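Local coordinates for tyrocidine synthase 2 (Brevibacillus parabrevis, PDB 6TA8), which belongs to the modular nonribosomal synthetases and is represented here by a condensation domain, a mixed alpha/beta fold, at residues F179-A182 against Y183-L187; Q207-K210 against Y211-D215; L218-V221 against A222-N226. All blocks are in the same frame, centred on the assembly; numbering follows the deposited sequence.

Contact 1: F179-A182 against Y183-L187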
loop_
_atom_site.group_PDB
_atom_site.type_symbol
_atom_site.label_atom_id
_atom_site.label_comp_id
_atom_site.label_asym_id
_atom_site.label_seq_id
_atom_site.Cartn_x
_atom_site.Cartn_y
_atom_site.Cartn_z
ATOM N N PHE A 179 -10.393 4.399 15.676
ATOM C CA PHE A 179 -9.716 5.200 16.692
ATOM C C PHE A 179 -10.469 6.495 16.966
ATOM O O PHE A 179 -10.570 6.928 18.120
ATOM C CB PHE A 179 -8.276 5.497 16.275
ATOM C CG PHE A 179 -7.544 6.390 17.237
ATOM C CD1 PHE A 179 -7.157 5.919 18.480
ATOM C CD2 PHE A 179 -7.253 7.702 16.903
ATOM C CE1 PHE A 179 -6.489 6.737 19.370
ATOM C CE2 PHE A 179 -6.584 8.527 17.789
ATOM C CZ PHE A 179 -6.201 8.043 19.024
ATOM N N SER A 180 -11.001 7.131 15.919
ATOM C CA SER A 180 -11.796 8.336 16.123
ATOM C C SER A 180 -13.076 8.034 16.887
ATOM O O SER A 180 -13.578 8.896 17.620
ATOM C CB SER A 180 -12.119 8.991 14.781
ATOM O OG SER A 180 -12.810 10.214 14.967
ATOM N N SER A 181 -13.617 6.825 16.735
ATOM C CA SER A 181 -14.795 6.433 17.498
ATOM C C SER A 181 -14.422 5.991 18.908
ATOM O O SER A 181 -15.119 6.331 19.871
ATOM C CB SER A 181 -15.546 5.318 16.769
ATOM O OG SER A 181 -16.641 4.851 17.539
ATOM N N ALA A 182 -13.328 5.237 19.047
ATOM C CA ALA A 182 -12.890 4.802 20.370
ATOM C C ALA A 182 -12.492 5.989 21.238
ATOM O O ALA A 182 -12.808 6.028 22.432
ATOM C CB ALA A 182 -11.726 3.821 20.244
ATOM N N TYR A 183 -11.792 6.966 20.656
ATOM C CA TYR A 183 -11.404 8.144 21.424
ATOM C C TYR A 183 -12.609 9.005 21.775
ATOM O O TYR A 183 -12.595 9.700 22.797
ATOM C CB TYR A 183 -10.372 8.963 20.649
ATOM C CG TYR A 183 -9.635 9.978 21.495
ATOM C CD1 TYR A 183 -8.494 9.625 22.202
ATOM C CD2 TYR A 183 -10.082 11.290 21.586
ATOM C CE1 TYR A 183 -7.818 10.549 22.975
ATOM C CE2 TYR A 183 -9.412 12.222 22.357
ATOM C CZ TYR A 183 -8.281 11.846 23.050
ATOM O OH TYR A 183 -7.610 12.768 23.820
ATOM N N SER A 184 -13.657 8.971 20.949
ATOM C CA SER A 184 -14.863 9.731 21.258
ATOM C C SER A 184 -15.627 9.095 22.413
ATOM O O SER A 184 -16.060 9.788 23.341
ATOM C CB SER A 184 -15.747 9.839 20.016
ATOM O OG SER A 184 -15.031 10.409 18.934
ATOM N N GLN A 185 -15.798 7.771 22.374
ATOM C CA GLN A 185 -16.481 7.080 23.462
ATOM C C GLN A 185 -15.699 7.169 24.766
ATOM O O GLN A 185 -16.296 7.142 25.847
ATOM C CB GLN A 185 -16.717 5.615 23.093
ATOM C CG GLN A 185 -17.490 5.405 21.800
ATOM C CD GLN A 185 -17.603 3.939 21.430
ATOM O OE1 GLN A 185 -17.807 3.083 22.291
ATOM N NE2 GLN A 185 -17.465 3.641 20.142
ATOM N N ALA A 186 -14.371 7.277 24.687
ATOM C CA ALA A 186 -13.562 7.316 25.900
ATOM C C ALA A 186 -13.732 8.637 26.642
ATOM O O ALA A 186 -13.875 8.648 27.870
ATOM C CB ALA A 186 -12.091 7.080 25.560
ATOM N N LEU A 187 -13.721 9.759 25.917
ATOM C CA LEU A 187 -13.853 11.056 26.574
ATOM C C LEU A 187 -15.264 11.277 27.102
ATOM O O LEU A 187 -15.455 12.044 28.053
ATOM C CB LEU A 187 -13.457 12.181 25.618
ATOM C CG LEU A 187 -13.247 13.562 26.248
ATOM C CD1 LEU A 187 -12.159 13.531 27.315
ATOM C CD2 LEU A 187 -12.921 14.594 25.178
#
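Y183, A182 and S181 each meet a residue one helical turn away, the i to i+4 spacing of an alpha helix, in the closing turns of helix 169-187. Y183 gives its backbone N-H to F179 O at 2.8 Å, nearly straight at 163°. With CG anti to the backbone N (chi1 -164°), the Y183 ring runs outward beside that of F179, and Y183 CD1 comes 4.2 Å from F179 CZ. The two rings are set obliquely, their planes 44° apart. Both continue into the packing against helix 69-82: F179 meets the ring of F76, while the Y183 hydroxyl is bonded to the backbone N of D68, just before that helix. A182 takes part mainly through its backbone. Its O accepts the N-H of A186 at 3.0 Å, and A186 CB lies 3.4 Å from the same oxygen; the methyl of A182 itself packs on I192. S181 is gripped twice, by backbone and by side chain, and both bonds lead to Q185. Q185 N reaches S181 O at 3.0 Å, and the glutamine chain, extended beyond CG, sends OE1 to the backbone N of V193 and NE2 to S181 OG, 3.0 Å away and almost in the amide plane.

Contact 2: Q207-K210 against Y211-D215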
loop_
_atom_site.group_PDB
_atom_site.type_symbol
_atom_site.label_atom_id
_atom_site.label_comp_id
_atom_site.label_asym_id
_atom_site.label_seq_id
_atom_site.Cartn_x
_atom_site.Cartn_y
_atom_site.Cartn_z
ATOM N N GLN A 207 -9.054 -19.712 3.995
ATOM C CA GLN A 207 -9.863 -19.817 2.787
ATOM C C GLN A 207 -9.036 -19.531 1.539
ATOM O O GLN A 207 -9.369 -20.013 0.450
ATOM C CB GLN A 207 -11.058 -18.864 2.878
ATOM C CG GLN A 207 -11.958 -18.833 1.649
ATOM C CD GLN A 207 -12.390 -20.214 1.195
ATOM O OE1 GLN A 207 -12.760 -21.062 2.006
ATOM N NE2 GLN A 207 -12.344 -20.444 -0.111
ATOM N N LEU A 208 -7.949 -18.767 1.681
ATOM C CA LEU A 208 -7.114 -18.445 0.529
ATOM C C LEU A 208 -6.421 -19.682 -0.028
ATOM O O LEU A 208 -6.185 -19.764 -1.239
ATOM C CB LEU A 208 -6.084 -17.384 0.914
ATOM C CG LEU A 208 -5.476 -16.555 -0.218
ATOM C CD1 LEU A 208 -6.556 -15.830 -1.003
ATOM C CD2 LEU A 208 -4.476 -15.566 0.348
ATOM N N GLN A 209 -6.090 -20.649 0.830
ATOM C CA GLN A 209 -5.458 -21.873 0.347
ATOM C C GLN A 209 -6.469 -22.776 -0.348
ATOM O O GLN A 209 -6.139 -23.440 -1.337
ATOM C CB GLN A 209 -4.781 -22.606 1.506
ATOM C CG GLN A 209 -4.075 -23.892 1.104
ATOM C CD GLN A 209 -2.968 -23.662 0.092
ATOM O OE1 GLN A 209 -2.157 -22.746 0.236
ATOM N NE2 GLN A 209 -2.929 -24.496 -0.940
ATOM N N LYS A 210 -7.707 -22.815 0.153
ATOM C CA LYS A 210 -8.749 -23.590 -0.512
ATOM C C LYS A 210 -9.070 -23.010 -1.884
ATOM O O LYS A 210 -9.206 -23.753 -2.863
ATOM C CB LYS A 210 -10.004 -23.639 0.358
ATOM C CG LYS A 210 -9.822 -24.374 1.675
ATOM C CD LYS A 210 -11.067 -24.264 2.540
ATOM C CE LYS A 210 -10.912 -25.039 3.838
ATOM N NZ LYS A 210 -12.086 -24.858 4.734
ATOM N N TYR A 211 -9.194 -21.684 -1.973
ATOM C CA TYR A 211 -9.397 -21.042 -3.266
ATOM C C TYR A 211 -8.175 -21.195 -4.161
ATOM O O TYR A 211 -8.301 -21.167 -5.391
ATOM C CB TYR A 211 -9.737 -19.564 -3.064
ATOM C CG TYR A 211 -9.861 -18.769 -4.343
ATOM C CD1 TYR A 211 -10.999 -18.859 -5.133
ATOM C CD2 TYR A 211 -8.842 -17.922 -4.757
ATOM C CE1 TYR A 211 -11.116 -18.131 -6.302
ATOM C CE2 TYR A 211 -8.949 -17.191 -5.924
ATOM C CZ TYR A 211 -10.088 -17.299 -6.692
ATOM O OH TYR A 211 -10.199 -16.571 -7.854
ATOM N N ALA A 212 -6.989 -21.359 -3.568
ATOM C CA ALA A 212 -5.785 -21.572 -4.361
ATOM C C ALA A 212 -5.844 -22.896 -5.112
ATOM O O ALA A 212 -5.419 -22.981 -6.269
ATOM C CB ALA A 212 -4.549 -21.523 -3.464
ATOM N N ASP A 213 -6.367 -23.938 -4.469
ATOM C CA ASP A 213 -6.492 -25.254 -5.079
ATOM C C ASP A 213 -7.859 -25.480 -5.707
ATOM O O ASP A 213 -8.149 -26.594 -6.154
ATOM C CB ASP A 213 -6.200 -26.342 -4.045
ATOM C CG ASP A 213 -4.737 -26.388 -3.650
ATOM O OD1 ASP A 213 -3.877 -26.242 -4.544
ATOM O OD2 ASP A 213 -4.447 -26.566 -2.448
ATOM N N SER A 214 -8.705 -24.453 -5.751
ATOM C CA SER A 214 -9.986 -24.572 -6.423
ATOM C C SER A 214 -9.785 -24.598 -7.937
ATOM O O SER A 214 -8.681 -24.397 -8.452
ATOM C CB SER A 214 -10.910 -23.421 -6.026
ATOM O OG SER A 214 -10.455 -22.192 -6.564
ATOM N N ASP A 215 -10.877 -24.853 -8.656
ATOM C CA ASP A 215 -10.836 -24.935 -10.107
ATOM C C ASP A 215 -11.294 -23.655 -10.794
ATOM O O ASP A 215 -11.083 -23.512 -12.003
ATOM C CB ASP A 215 -11.684 -26.117 -10.593
ATOM C CG ASP A 215 -11.317 -27.414 -9.899
ATOM O OD1 ASP A 215 -12.118 -28.370 -9.953
ATOM O OD2 ASP A 215 -10.224 -27.474 -9.294
#
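D213 and Q209 meet side chain to side chain, one turn apart, and the aspartate can be followed outward. Its CB lies 4.0 Å from Q209 O. At CG, turned beside the backbone N (chi1 -70°), the nearest side-chain atom of Q209 is NE2, at 3.8 Å. The carboxylate then divides its work. OD1 is bonded to the hydroxyl of T368, whereas OD2 takes an N-H from Q209 NE2 at 3.0 Å. That donor stands above the carboxylate plane, although OD2 lies close to the plane of the amide, and the two flat groups are 58° apart. The glutamine reaches it because its chain bends at chi2, and NE2 has a second acceptor in L366 O. All this happens at the C-terminal end of helix 201-212, where D213 is the first residue to leave helical phi/psi. Its N-H still bonds to Q209 O at 3.2 Å, with a weak bond to K210 O besides. Just beyond, S214 OG turns back to Y211 O at 2.7 Å. Further round the helix, Q207 sends NE2 to I310 O, and that nitrogen passes 4.0 Å from Y211 CB, while the Y211 backbone N-H holds Q207 O at 2.9 Å.

Contact 3: L218-V221 against A222-N226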
loop_
_atom_site.group_PDB
_atom_site.type_symbol
_atom_site.label_atom_id
_atom_site.label_comp_id
_atom_site.label_asym_id
_atom_site.label_seq_id
_atom_site.Cartn_x
_atom_site.Cartn_y
_atom_site.Cartn_z
ATOM N N LEU A 218 -8.061 -22.139 -11.640
ATOM C CA LEU A 218 -7.410 -22.838 -12.743
ATOM C C LEU A 218 -7.888 -22.347 -14.102
ATOM O O LEU A 218 -7.192 -22.554 -15.103
ATOM C CB LEU A 218 -7.648 -24.344 -12.616
ATOM C CG LEU A 218 -6.702 -25.088 -11.676
ATOM C CD1 LEU A 218 -7.319 -26.395 -11.206
ATOM C CD2 LEU A 218 -5.381 -25.342 -12.374
ATOM N N ARG A 219 -9.055 -21.705 -14.161
ATOM C CA ARG A 219 -9.566 -21.152 -15.408
ATOM C C ARG A 219 -8.852 -19.872 -15.823
ATOM O O ARG A 219 -9.106 -19.370 -16.923
ATOM C CB ARG A 219 -11.069 -20.888 -15.283
ATOM C CG ARG A 219 -11.881 -22.129 -14.938
ATOM C CD ARG A 219 -13.374 -21.875 -15.067
ATOM N NE ARG A 219 -14.035 -21.791 -13.768
ATOM C CZ ARG A 219 -14.755 -20.751 -13.361
ATOM N NH1 ARG A 219 -14.910 -19.698 -14.152
ATOM N NH2 ARG A 219 -15.324 -20.763 -12.163
ATOM N N GLU A 220 -7.971 -19.338 -14.976
ATOM C CA GLU A 220 -7.211 -18.135 -15.284
ATOM C C GLU A 220 -5.871 -18.425 -15.944
ATOM O O GLU A 220 -5.260 -17.502 -16.492
ATOM C CB GLU A 220 -6.955 -17.324 -14.008
ATOM C CG GLU A 220 -8.180 -16.671 -13.400
ATOM C CD GLU A 220 -7.826 -15.809 -12.201
ATOM O OE1 GLU A 220 -8.490 -15.939 -11.151
ATOM O OE2 GLU A 220 -6.875 -15.008 -12.308
ATOM N N VAL A 221 -5.402 -19.676 -15.903
ATOM C CA VAL A 221 -4.046 -19.987 -16.351
ATOM C C VAL A 221 -3.864 -19.634 -17.821
ATOM O O VAL A 221 -2.803 -19.148 -18.230
ATOM C CB VAL A 221 -3.721 -21.469 -16.079
ATOM C CG1 VAL A 221 -2.287 -21.782 -16.477
ATOM C CG2 VAL A 221 -3.956 -21.801 -14.613
ATOM N N ALA A 222 -4.896 -19.865 -18.639
ATOM C CA ALA A 222 -4.789 -19.558 -20.062
ATOM C C ALA A 222 -4.574 -18.070 -20.303
ATOM O O ALA A 222 -3.871 -17.691 -21.247
ATOM C CB ALA A 222 -6.038 -20.041 -20.799
ATOM N N TYR A 223 -5.162 -17.213 -19.466
ATOM C CA TYR A 223 -4.985 -15.776 -19.640
ATOM C C TYR A 223 -3.576 -15.343 -19.255
ATOM O O TYR A 223 -2.897 -14.650 -20.021
ATOM C CB TYR A 223 -6.022 -15.010 -18.818
ATOM C CG TYR A 223 -5.716 -13.535 -18.707
ATOM C CD1 TYR A 223 -5.972 -12.675 -19.764
ATOM C CD2 TYR A 223 -5.160 -13.005 -17.548
ATOM C CE1 TYR A 223 -5.690 -11.327 -19.672
ATOM C CE2 TYR A 223 -4.873 -11.657 -17.448
ATOM C CZ TYR A 223 -5.142 -10.823 -18.513
ATOM O OH TYR A 223 -4.860 -9.481 -18.423
ATOM N N TRP A 224 -3.121 -15.737 -18.062
ATOM C CA TRP A 224 -1.789 -15.345 -17.614
ATOM C C TRP A 224 -0.698 -15.964 -18.478
ATOM O O TRP A 224 0.358 -15.351 -18.671
ATOM C CB TRP A 224 -1.589 -15.732 -16.149
ATOM C CG TRP A 224 -2.569 -15.094 -15.210
ATOM C CD1 TRP A 224 -3.547 -15.722 -14.497
ATOM C CD2 TRP A 224 -2.662 -13.702 -14.878
ATOM N NE1 TRP A 224 -4.244 -14.809 -13.743
ATOM C CE2 TRP A 224 -3.720 -13.562 -13.959
ATOM C CE3 TRP A 224 -1.954 -12.561 -15.270
ATOM C CZ2 TRP A 224 -4.088 -12.329 -13.425
ATOM C CZ3 TRP A 224 -2.321 -11.337 -14.738
ATOM C CH2 TRP A 224 -3.378 -11.231 -13.826
ATOM N N HIS A 225 -0.928 -17.171 -19.003
ATOM C CA HIS A 225 0.043 -17.775 -19.910
ATOM C C HIS A 225 0.053 -17.062 -21.255
ATOM O O HIS A 225 1.118 -16.867 -21.853
ATOM C CB HIS A 225 -0.259 -19.261 -20.092
ATOM C CG HIS A 225 0.691 -19.962 -21.011
ATOM N ND1 HIS A 225 2.014 -20.179 -20.689
ATOM C CD2 HIS A 225 0.512 -20.498 -22.242
ATOM C CE1 HIS A 225 2.608 -20.816 -21.682
ATOM N NE2 HIS A 225 1.719 -21.021 -22.637
ATOM N N ASN A 226 -1.125 -16.674 -21.751
ATOM C CA ASN A 226 -1.190 -15.886 -22.977
ATOM C C ASN A 226 -0.476 -14.552 -22.804
ATOM O O ASN A 226 0.194 -14.073 -23.725
ATOM C CB ASN A 226 -2.648 -15.663 -23.382
ATOM C CG ASN A 226 -2.791 -14.734 -24.577
ATOM O OD1 ASN A 226 -2.728 -13.511 -24.441
ATOM N ND2 ASN A 226 -2.992 -15.314 -25.754
#
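E220 and W224 form the tight side of this contact, their side chains lying alongside each other and pointing the same way. The indole N-H of NE1 reaches E220 OE2 at 3.0 Å, with an angle of 161°; the oxygen sits near the indole plane and is met on the anti side of the carboxylate. Closer to the backbone, W224 CD1 is 3.2 Å from E220 O, and NE1 is 3.7 Å from E220 CB. The indole takes this course because CG stands beside its backbone N (chi1 -60°), directing the ring back along the helix, beside the E220 side chain, with its NE1 edge toward the carboxylate. Neighbours on the indole probably limit its rotation further: Y223 CD2 lies 3.7 Å above the plane over the ring centre, and the ring of Y360 meets the indole edge-to-face. The side toward A222 is looser. A222 is exposed to solvent and brings only a methyl, and the imidazole of the partly exposed H225 leads away; its backbone N still bonds to V221 O at 2.8 Å. W224 N also bonds to E220 O, so main chain and side chain link the same two residues, an i to i+4 side-chain bridge across the first turn of helix 221-229.

How the contacts relate
The three contacts follow in series along the chain within the condensation domain, and each is a local pairing along a helix or at its end. Contact 1 lies near the end of helix 169-187, contact 2 at the end of helix 201-212 and contact 3 at the start of helix 221-229. Contacts 2 and 3 are neighbours, with centres about 16 Å apart, and they touch where Y211 OH packs 3.8 Å from E220 OE1; both also lean on helix 359-365. Contact 1 stands apart, its centre about 39 Å from that of contact 2 and 48 Å from that of contact 3, packed on helix 69-82. Three successive helices thus carry the chain from contact 1 to contact 3, on opposite sides of its centre.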